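Local coordinates for beta-lactamase-like protein (Koribacter versatilis, PDB 6B9V) that probably hydrolyses diphosphate bonds, acting on reactive FAD photoproducts as a metal-dependent diphosphatase of the PhnP family in the metallo-beta-lactamase fold, at residues L176-E188 against T208-L222. Sequence-based numbering, arbitrary orientation.
Sequences LTDFSSIPDASME and THSTLDNSVSIAEKL. With MN (manganese (II) ion), chain D; MN (manganese (II) ion), chain C; PO4 (phosphate ion), chain E.
The dimanganese site of the metallo-beta-lactamase fold lies at one end of this contact, where Asp178 and His209 meet. Asp178 OD1 bridges the two manganese ions, at 2.2 Å and 2.4 Å. His78, His80 and His160 complete the protein ligands of one metal, Asp82, His83 and His231 those of the other. His209 CE1 comes within 3.4 Å of Asp178 OD1. His209 NE2 donates to two oxygens of the bound phosphate, which lies at the ring edge: O2 at 2.9 Å and O3 at 3.1 Å. Both bonds are bent, as expected for one N-H shared between two acceptors. The other ring nitrogen, ND1, is hydrogen-bonded to Asp199, which should help fix the rotation of the imidazole.

No direct hydrogen bond joins the two segments. Phe179 O touches His209 CA through a C-H...O contact. A water links Ser180 O to Asn214 ND2, and the same amide nitrogen donates to Ser210 OG in a nearly straight bond (164°). The remaining side-chain packing is largely apolar. Phe179 CG sits between its backbone N and carbonyl carbon (chi1 66°), which brings CE1 back to Ile218 CD1 at the ring edge, 3.7 Å away. Ile182 CD1 lies over one face of this ring, toward its rim. Met187, bent at chi2 and chi3, lays CE against Leu222 CD2 at 3.8 Å, the two side chains crossing at about a right angle.

Apolar packing thus seats the 179-182 loop and helix 184-187 on helix 212-222, while His209 gives an N-H to the bound phosphate, an arrangement consistent with holding a phosphate group of the substrate.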
loop_
_atom_site.group_PDB
_atom_site.type_symbol
_atom_site.label_atom_id
_atom_site.label_comp_id
_atom_site.label_asym_id
_atom_site.label_seq_id
_atom_site.Cartn_x
_atom_site.Cartn_y
_atom_site.Cartn_z
ATOM N N LEU A 176 2.360 -14.610 -16.734
ATOM C CA LEU A 176 1.805 -13.635 -17.673
ATOM C C LEU A 176 0.561 -12.981 -17.103
ATOM O O LEU A 176 -0.486 -13.614 -17.022
ATOM C CB LEU A 176 1.423 -14.290 -19.003
ATOM C CG LEU A 176 2.496 -14.472 -20.074
ATOM C CD1 LEU A 176 3.513 -15.492 -19.655
ATOM C CD2 LEU A 176 1.803 -14.887 -21.367
ATOM N N THR A 177 0.650 -11.716 -16.746
ATOM C CA THR A 177 -0.519 -11.033 -16.194
ATOM C C THR A 177 -0.854 -9.818 -17.049
ATOM O O THR A 177 -0.037 -9.408 -17.881
ATOM C CB THR A 177 -0.281 -10.617 -14.724
ATOM O OG1 THR A 177 -1.485 -10.048 -14.192
ATOM C CG2 THR A 177 0.873 -9.610 -14.617
ATOM N N ASP A 178 -2.055 -9.257 -16.855
ATOM C CA ASP A 178 -2.454 -8.016 -17.526
ATOM C C ASP A 178 -2.315 -8.094 -19.046
ATOM O O ASP A 178 -1.609 -7.290 -19.665
ATOM C CB ASP A 178 -1.639 -6.824 -17.005
ATOM C CG ASP A 178 -1.951 -6.482 -15.541
ATOM O OD1 ASP A 178 -2.530 -5.405 -15.274
ATOM O OD2 ASP A 178 -1.613 -7.295 -14.677
ATOM N N PHE A 179 -2.965 -9.069 -19.662
ATOM C CA PHE A 179 -3.000 -9.078 -21.120
ATOM C C PHE A 179 -4.419 -9.258 -21.588
ATOM O O PHE A 179 -5.236 -9.899 -20.899
ATOM C CB PHE A 179 -2.115 -10.187 -21.718
ATOM C CG PHE A 179 -2.596 -11.582 -21.414
ATOM C CD1 PHE A 179 -3.557 -12.196 -22.213
ATOM C CD2 PHE A 179 -2.077 -12.285 -20.336
ATOM C CE1 PHE A 179 -4.011 -13.480 -21.923
ATOM C CE2 PHE A 179 -2.512 -13.577 -20.046
ATOM C CZ PHE A 179 -3.495 -14.169 -20.831
ATOM N N SER A 180 -4.687 -8.693 -22.756
ATOM C CA SER A 180 -5.919 -8.963 -23.486
ATOM C C SER A 180 -5.624 -9.929 -24.627
ATOM O O SER A 180 -6.518 -10.619 -25.102
ATOM C CB SER A 180 -6.546 -7.667 -24.003
ATOM O OG SER A 180 -5.610 -6.841 -24.681
ATOM N N SER A 181 -4.374 -9.989 -25.071
ATOM C CA SER A 181 -4.011 -10.983 -26.093
ATOM C C SER A 181 -2.519 -11.306 -26.066
ATOM O O SER A 181 -1.703 -10.552 -25.509
ATOM C CB SER A 181 -4.425 -10.517 -27.496
ATOM O OG SER A 181 -3.696 -9.375 -27.920
ATOM N N ILE A 182 -2.184 -12.455 -26.642
ATOM C CA ILE A 182 -0.815 -12.927 -26.704
ATOM C C ILE A 182 -0.457 -13.201 -28.154
ATOM O O ILE A 182 -1.089 -14.044 -28.812
ATOM C CB ILE A 182 -0.614 -14.200 -25.862
ATOM C CG1 ILE A 182 -1.058 -13.970 -24.412
ATOM C CG2 ILE A 182 0.847 -14.638 -25.901
ATOM C CD1 ILE A 182 -1.090 -15.240 -23.573
ATOM N N PRO A 183 0.546 -12.475 -28.671
ATOM C CA PRO A 183 0.981 -12.621 -30.066
ATOM C C PRO A 183 1.379 -14.066 -30.395
ATOM O O PRO A 183 1.780 -14.811 -29.495
ATOM C CB PRO A 183 2.193 -11.691 -30.159
ATOM C CG PRO A 183 2.012 -10.702 -29.027
ATOM C CD PRO A 183 1.346 -11.479 -27.934
ATOM N N ASP A 184 1.267 -14.454 -31.659
ATOM C CA ASP A 184 1.612 -15.824 -32.067
ATOM C C ASP A 184 3.032 -16.208 -31.647
ATOM O O ASP A 184 3.280 -17.298 -31.082
ATOM C CB ASP A 184 1.466 -15.989 -33.589
ATOM C CG ASP A 184 0.023 -15.879 -34.054
ATOM O OD1 ASP A 184 -0.893 -15.973 -33.207
ATOM O OD2 ASP A 184 -0.195 -15.707 -35.271
ATOM N N ALA A 185 3.963 -15.300 -31.920
ATOM C CA ALA A 185 5.363 -15.547 -31.625
ATOM C C ALA A 185 5.548 -15.784 -30.130
ATOM O O ALA A 185 6.398 -16.578 -29.729
ATOM C CB ALA A 185 6.241 -14.381 -32.121
ATOM N N SER A 186 4.737 -15.129 -29.299
ATOM C CA SER A 186 4.818 -15.362 -27.860
ATOM C C SER A 186 4.169 -16.684 -27.449
ATOM O O SER A 186 4.629 -17.339 -26.505
ATOM C CB SER A 186 4.174 -14.208 -27.063
ATOM O OG SER A 186 4.907 -13.008 -27.214
ATOM N N MET A 187 3.105 -17.079 -28.140
ATOM C CA MET A 187 2.469 -18.353 -27.841
ATOM C C MET A 187 3.486 -19.462 -28.045
ATOM O O MET A 187 3.513 -20.449 -27.292
ATOM C CB MET A 187 1.243 -18.586 -28.719
ATOM C CG MET A 187 0.077 -17.669 -28.394
ATOM S SD MET A 187 -0.768 -18.151 -26.891
ATOM C CE MET A 187 -1.667 -19.601 -27.458
ATOM N N GLU A 188 4.339 -19.281 -29.051
ATOM C CA GLU A 188 5.335 -20.304 -29.372
ATOM C C GLU A 188 6.426 -20.431 -28.315
ATOM O O GLU A 188 7.123 -21.441 -28.272
ATOM C CB GLU A 188 5.964 -20.020 -30.734
ATOM C CG GLU A 188 5.029 -20.365 -31.886
ATOM C CD GLU A 188 4.397 -21.747 -31.727
ATOM O OE1 GLU A 188 5.146 -22.725 -31.502
ATOM O OE2 GLU A 188 3.153 -21.857 -31.815
ATOM N N THR A 208 -8.707 -4.528 -21.573
ATOM C CA THR A 208 -7.266 -4.713 -21.381
ATOM C C THR A 208 -6.897 -5.994 -20.652
ATOM O O THR A 208 -5.711 -6.246 -20.414
ATOM C CB THR A 208 -6.627 -3.512 -20.621
ATOM O OG1 THR A 208 -7.215 -3.394 -19.327
ATOM C CG2 THR A 208 -6.836 -2.204 -21.392
ATOM N N HIS A 209 -7.898 -6.811 -20.309
ATOM C CA HIS A 209 -7.640 -8.056 -19.584
ATOM C C HIS A 209 -8.279 -9.229 -20.331
ATOM O O HIS A 209 -8.900 -9.037 -21.370
ATOM C CB HIS A 209 -8.151 -7.959 -18.131
ATOM C CG HIS A 209 -7.325 -7.060 -17.263
ATOM N ND1 HIS A 209 -6.220 -7.506 -16.561
ATOM C CD2 HIS A 209 -7.425 -5.731 -16.982
ATOM C CE1 HIS A 209 -5.680 -6.502 -15.894
ATOM N NE2 HIS A 209 -6.393 -5.416 -16.127
ATOM N N SER A 210 -8.082 -10.443 -19.829
ATOM C CA SER A 210 -8.631 -11.638 -20.468
ATOM C C SER A 210 -9.765 -12.198 -19.612
ATOM O O SER A 210 -9.698 -12.110 -18.385
ATOM C CB SER A 210 -7.537 -12.697 -20.663
ATOM O OG SER A 210 -8.046 -13.824 -21.346
ATOM N N THR A 211 -10.788 -12.769 -20.252
ATOM C CA THR A 211 -11.881 -13.416 -19.534
ATOM C C THR A 211 -11.516 -14.828 -19.126
ATOM O O THR A 211 -10.571 -15.422 -19.654
ATOM C CB THR A 211 -13.175 -13.498 -20.377
ATOM O OG1 THR A 211 -12.961 -14.360 -21.506
ATOM C CG2 THR A 211 -13.590 -12.116 -20.850
ATOM N N LEU A 212 -12.294 -15.364 -18.197
ATOM C CA LEU A 212 -12.147 -16.753 -17.776
ATOM C C LEU A 212 -12.175 -17.683 -18.984
ATOM O O LEU A 212 -11.309 -18.551 -19.127
ATOM C CB LEU A 212 -13.262 -17.134 -16.785
ATOM C CG LEU A 212 -13.088 -18.439 -16.007
ATOM C CD1 LEU A 212 -11.915 -18.325 -15.036
ATOM C CD2 LEU A 212 -14.371 -18.782 -15.257
ATOM N N ASP A 213 -13.161 -17.494 -19.862
ATOM C CA ASP A 213 -13.334 -18.396 -20.998
ATOM C C ASP A 213 -12.155 -18.276 -21.959
ATOM O O ASP A 213 -11.635 -19.278 -22.477
ATOM C CB ASP A 213 -14.656 -18.105 -21.721
ATOM C CG ASP A 213 -14.945 -19.094 -22.831
ATOM O OD1 ASP A 213 -15.432 -20.203 -22.522
ATOM O OD2 ASP A 213 -14.691 -18.761 -24.009
ATOM N N ASN A 214 -11.727 -17.040 -22.192
ATOM C CA ASN A 214 -10.615 -16.803 -23.105
ATOM C C ASN A 214 -9.322 -17.426 -22.599
ATOM O O ASN A 214 -8.550 -18.026 -23.361
ATOM C CB ASN A 214 -10.409 -15.305 -23.329
ATOM C CG ASN A 214 -9.433 -15.025 -24.457
ATOM O OD1 ASN A 214 -9.646 -15.463 -25.583
ATOM N ND2 ASN A 214 -8.353 -14.310 -24.159
ATOM N N SER A 215 -9.101 -17.301 -21.296
ATOM C CA SER A 215 -7.870 -17.795 -20.702
ATOM C C SER A 215 -7.897 -19.309 -20.588
ATOM O O SER A 215 -6.859 -19.952 -20.671
ATOM C CB SER A 215 -7.639 -17.130 -19.348
ATOM O OG SER A 215 -7.230 -15.787 -19.578
ATOM N N VAL A 216 -9.085 -19.883 -20.435
ATOM C CA VAL A 216 -9.210 -21.336 -20.570
ATOM C C VAL A 216 -8.837 -21.800 -21.995
ATOM O O VAL A 216 -8.126 -22.804 -22.158
ATOM C CB VAL A 216 -10.627 -21.820 -20.208
ATOM C CG1 VAL A 216 -10.845 -23.248 -20.691
ATOM C CG2 VAL A 216 -10.859 -21.718 -18.686
ATOM N N SER A 217 -9.302 -21.088 -23.026
ATOM C CA SER A 217 -8.916 -21.441 -24.404
ATOM C C SER A 217 -7.406 -21.379 -24.655
ATOM O O SER A 217 -6.811 -22.282 -25.291
ATOM C CB SER A 217 -9.618 -20.531 -25.407
ATOM O OG SER A 217 -10.972 -20.891 -25.506
ATOM N N ILE A 218 -6.798 -20.297 -24.174
ATOM C CA ILE A 218 -5.346 -20.151 -24.242
ATOM C C ILE A 218 -4.660 -21.296 -23.496
ATOM O O ILE A 218 -3.718 -21.918 -24.011
ATOM C CB ILE A 218 -4.906 -18.779 -23.665
ATOM C CG1 ILE A 218 -5.386 -17.654 -24.593
ATOM C CG2 ILE A 218 -3.388 -18.726 -23.444
ATOM C CD1 ILE A 218 -5.300 -16.244 -23.976
ATOM N N ALA A 219 -5.148 -21.591 -22.293
ATOM C CA ALA A 219 -4.587 -22.665 -21.468
ATOM C C ALA A 219 -4.631 -24.009 -22.197
ATOM O O ALA A 219 -3.691 -24.811 -22.120
ATOM C CB ALA A 219 -5.332 -22.763 -20.126
ATOM N N GLU A 220 -5.719 -24.252 -22.914
ATOM C CA GLU A 220 -5.874 -25.522 -23.608
ATOM C C GLU A 220 -5.040 -25.570 -24.889
ATOM O O GLU A 220 -4.733 -26.651 -25.398
ATOM C CB GLU A 220 -7.352 -25.786 -23.883
ATOM C CG GLU A 220 -8.100 -26.126 -22.588
ATOM C CD GLU A 220 -9.585 -26.377 -22.777
ATOM O OE1 GLU A 220 -10.201 -26.977 -21.865
ATOM O OE2 GLU A 220 -10.138 -25.969 -23.821
ATOM N N LYS A 221 -4.653 -24.408 -25.402
ATOM C CA LYS A 221 -3.703 -24.391 -26.506
ATOM C C LYS A 221 -2.265 -24.607 -26.028
ATOM O O LYS A 221 -1.471 -25.266 -26.710
ATOM C CB LYS A 221 -3.794 -23.078 -27.287
ATOM C CG LYS A 221 -5.016 -22.964 -28.193
ATOM C CD LYS A 221 -5.102 -21.561 -28.789
ATOM C CE LYS A 221 -6.238 -21.436 -29.799
ATOM N NZ LYS A 221 -7.561 -21.760 -29.193
ATOM N N LEU A 222 -1.915 -24.040 -24.879
ATOM C CA LEU A 222 -0.523 -24.109 -24.425
ATOM C C LEU A 222 -0.200 -25.382 -23.627
ATOM O O LEU A 222 0.966 -25.770 -23.527
ATOM C CB LEU A 222 -0.175 -22.873 -23.606
ATOM C CG LEU A 222 -0.193 -21.542 -24.369
ATOM C CD1 LEU A 222 0.061 -20.387 -23.410
ATOM C CD2 LEU A 222 0.851 -21.563 -25.484
HETATM MN MN MN D . -2.088 -3.155 -16.002
HETATM MN MN MN C . -2.814 -5.006 -13.130
HETATM P P PO4 E . -4.518 -2.846 -14.474
HETATM O O1 PO4 E . -3.061 -3.078 -14.058
HETATM O O2 PO4 E . -5.414 -3.901 -13.882
HETATM O O3 PO4 E . -4.645 -2.908 -15.979
HETATM O O4 PO4 E . -4.984 -1.495 -13.964
HETATM O O HOH W 1 -6.755 -13.245 -26.479
#